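Local coordinates for protein oligopeptide ABC transporter OppAIV (Borrelia burgdorferi B31, PDB 4GL8) that probably binds oligopeptides for an ABC transporter that carries them across the membrane, at residues P186-E191 / N202-G207. Numbering follows the deposited sequence.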
ATOM      1  N   PRO A 186       6.049  14.480  14.712  1.00 22.49           N
ATOM      2  CA  PRO A 186       6.482  15.493  15.699  1.00 23.05           C
ATOM      3  C   PRO A 186       5.438  15.824  16.767  1.00 23.47           C
ATOM      4  O   PRO A 186       4.525  16.664  16.558  1.00 23.15           O
ATOM      5  CB  PRO A 186       6.789  16.721  14.842  1.00 23.42           C
ATOM      6  CG  PRO A 186       5.962  16.541  13.610  1.00 23.15           C
ATOM      7  CD  PRO A 186       5.898  15.052  13.366  1.00 22.53           C
ATOM      8  N   MET A 187       5.610  15.208  17.928  1.00 22.82           N
ATOM      9  CA  MET A 187       4.594  15.282  18.951  1.00 23.60           C
ATOM     10  C   MET A 187       4.418  16.665  19.547  1.00 24.45           C
ATOM     11  O   MET A 187       3.314  17.007  19.900  1.00 24.05           O
ATOM     12  CB  MET A 187       4.803  14.225  20.029  1.00 23.69           C
ATOM     13  CG  MET A 187       4.379  12.829  19.537  1.00 23.73           C
ATOM     14  SD  MET A 187       2.726  12.751  18.804  1.00 24.31           S
ATOM     15  CE  MET A 187       1.710  12.979  20.248  1.00 25.02           C
ATOM     16  N   HIS A 188       5.478  17.464  19.614  1.00 25.64           N
ATOM     17  CA  HIS A 188       5.362  18.853  20.101  1.00 27.00           C
ATOM     18  C   HIS A 188       4.394  19.689  19.238  1.00 26.84           C
ATOM     19  O   HIS A 188       3.638  20.540  19.749  1.00 26.60           O
ATOM     20  CB  HIS A 188       6.761  19.506  20.290  1.00 27.98           C
ATOM     21  CG  HIS A 188       7.469  19.879  19.015  1.00 28.65           C
ATOM     22  ND1 HIS A 188       8.105  18.959  18.209  1.00 27.52           N
ATOM     23  CD2 HIS A 188       7.696  21.091  18.448  1.00 29.24           C
ATOM     24  CE1 HIS A 188       8.667  19.580  17.191  1.00 27.56           C
ATOM     25  NE2 HIS A 188       8.455  20.877  17.329  1.00 29.08           N
ATOM     26  N   VAL A 189       4.363  19.379  17.946  1.00 26.57           N
ATOM     27  CA  VAL A 189       3.554  20.121  16.976  1.00 26.72           C
ATOM     28  C   VAL A 189       2.123  19.571  16.919  1.00 26.40           C
ATOM     29  O   VAL A 189       1.167  20.325  16.832  1.00 26.79           O
ATOM     30  CB  VAL A 189       4.246  20.106  15.599  1.00 26.97           C
ATOM     31  CG1 VAL A 189       3.283  20.417  14.473  1.00 27.56           C
ATOM     32  CG2 VAL A 189       5.441  21.052  15.587  1.00 27.44           C
ATOM     33  N   ILE A 190       1.976  18.260  17.003  1.00 25.85           N
ATOM     34  CA  ILE A 190       0.655  17.624  17.118  1.00 25.72           C
ATOM     35  C   ILE A 190      -0.051  18.051  18.403  1.00 27.85           C
ATOM     36  O   ILE A 190      -1.217  18.428  18.393  1.00 27.02           O
ATOM     37  CB  ILE A 190       0.798  16.092  17.078  1.00 24.49           C
ATOM     38  CG1 ILE A 190       1.277  15.678  15.678  1.00 23.44           C
ATOM     39  CG2 ILE A 190      -0.516  15.405  17.485  1.00 24.56           C
ATOM     40  CD1 ILE A 190       1.779  14.264  15.550  1.00 22.67           C
ATOM     41  N   GLU A 191       0.668  17.999  19.511  1.00 29.81           N
ATOM     42  CA  GLU A 191       0.136  18.468  20.796  1.00 33.37           C
ATOM     43  C   GLU A 191      -0.464  19.875  20.699  1.00 33.51           C
ATOM     44  O   GLU A 191      -1.491  20.157  21.266  1.00 34.04           O
ATOM     45  CB  GLU A 191       1.255  18.550  21.805  1.00 36.60           C
ATOM     46  CG  GLU A 191       0.977  17.768  23.037  1.00 41.39           C
ATOM     47  CD  GLU A 191       1.518  16.370  22.914  1.00 43.69           C
ATOM     48  OE1 GLU A 191       2.762  16.210  23.058  1.00 46.37           O
ATOM     49  OE2 GLU A 191       0.692  15.453  22.694  1.00 47.68           O
ATOM     50  N   ASN A 202       1.997  24.664   9.525  1.00 28.42           N
ATOM     51  CA  ASN A 202       2.276  23.998  10.810  1.00 26.79           C
ATOM     52  C   ASN A 202       3.148  22.766  10.723  1.00 25.57           C
ATOM     53  O   ASN A 202       3.895  22.471  11.645  1.00 24.69           O
ATOM     54  CB  ASN A 202       0.974  23.615  11.481  1.00 26.45           C
ATOM     55  CG  ASN A 202       0.068  24.809  11.709  1.00 26.97           C
ATOM     56  OD1 ASN A 202       0.512  25.885  12.064  1.00 27.10           O
ATOM     57  ND2 ASN A 202      -1.209  24.605  11.493  1.00 27.10           N
ATOM     58  N   MET A 203       3.050  22.024   9.626  1.00 28.38           N
ATOM     59  CA  MET A 203       3.775  20.760   9.539  1.00 27.16           C
ATOM     60  C   MET A 203       5.277  20.981   9.696  1.00 26.35           C
ATOM     61  O   MET A 203       5.822  21.861   9.073  1.00 26.89           O
ATOM     62  CB  MET A 203       3.521  20.076   8.196  1.00 26.51           C
ATOM     63  CG  MET A 203       4.316  18.799   8.080  1.00 25.91           C
ATOM     64  SD  MET A 203       3.979  17.891   6.593  1.00 27.37           S
ATOM     65  CE  MET A 203       2.375  17.164   6.970  1.00 28.00           C
ATOM     66  N   VAL A 204       5.941  20.183  10.521  1.00 25.25           N
ATOM     67  CA  VAL A 204       7.400  20.187  10.569  1.00 24.77           C
ATOM     68  C   VAL A 204       7.797  18.771  10.310  1.00 23.40           C
ATOM     69  O   VAL A 204       7.034  17.864  10.601  1.00 23.21           O
ATOM     70  CB  VAL A 204       7.978  20.664  11.928  1.00 26.77           C
ATOM     71  CG1 VAL A 204       7.552  22.104  12.228  1.00 28.19           C
ATOM     72  CG2 VAL A 204       7.598  19.710  13.047  1.00 26.23           C
ATOM     73  N   VAL A 205       8.981  18.574   9.742  1.00 23.00           N
ATOM     74  CA  VAL A 205       9.327  17.277   9.159  1.00 21.36           C
ATOM     75  C   VAL A 205      10.763  16.908   9.503  1.00 22.15           C
ATOM     76  O   VAL A 205      11.540  17.755   9.943  1.00 22.98           O
ATOM     77  CB  VAL A 205       9.185  17.304   7.609  1.00 20.48           C
ATOM     78  CG1 VAL A 205       7.860  17.937   7.182  1.00 20.51           C
ATOM     79  CG2 VAL A 205      10.341  18.052   6.962  1.00 20.39           C
ATOM     80  N   SER A 206      11.105  15.646   9.237  1.00 22.24           N
ATOM     81  CA  SER A 206      12.431  15.078   9.502  1.00 22.91           C
ATOM     82  C   SER A 206      13.208  14.727   8.242  1.00 22.35           C
ATOM     83  O   SER A 206      14.395  14.446   8.308  1.00 23.06           O
ATOM     84  CB  SER A 206      12.273  13.800  10.340  1.00 22.93           C
ATOM     85  OG  SER A 206      11.374  12.906   9.695  1.00 22.24           O
ATOM     86  N   GLY A 207      12.551  14.732   7.089  1.00 22.40           N
ATOM     87  CA  GLY A 207      13.170  14.227   5.850  1.00 21.62           C
ATOM     88  C   GLY A 207      13.655  15.339   4.933  1.00 22.18           C
ATOM     89  O   GLY A 207      13.700  16.507   5.325  1.00 22.39           O
TER
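With chi1 at -61°, Val204 sets CG1 anti to its carbonyl carbon, which leaves CG2 between the backbone N and the carbonyl carbon, and Val189 sets CG2 anti to its carbonyl carbon with CG1 anti to the backbone N (chi1 160°); these two rotations bring the CG2 methyls of the valines to 3.6 Å from each other. The contact belongs to the type II periplasmic-binding-protein fold of the OppA-like proteins: the N-terminus of helix 187-193, with Pro186 as its N-cap residue, lies against the irregular chain that leads into strand 209-215. Val204 makes most of the contact from the loop side. Its CG2 also lies 3.6 Å from Pro186 CB, so one methyl is shared by the proline ring and Val189, while the proline and valine side chains run past each other in opposite directions. Proline suits the helix start because it has no N-H to offer, yet its carbonyl can still serve the first turn: Pro186 O accepts from Val189 N and, at 3.0 Å, from Ile190 N. A beta-branched valine puts two methyls close to its backbone, so that Val189 can reach Asn202 O with CG1 and Val204 CG2 with CG2. His188 adds a wall: Val189 CG2 sits 3.4 Å above one face of its imidazole, toward the rim, and Val204 CG2 approaches the ring obliquely. The histidine is anchored by a hydrogen bond between NE2 and Asp103 OD2, and its ring also meets Trp101. On the loop side, Val205 N is hydrogen-bonded to Ser102 OG and Asn202 ND2 to Arg196 O. The contact itself is apolar in its side chains but brushes two backbone carbonyls: Pro186 CG lies 3.5 Å from Val204 O, and Val189 CG1 lies 3.5 Å from Asn202 O.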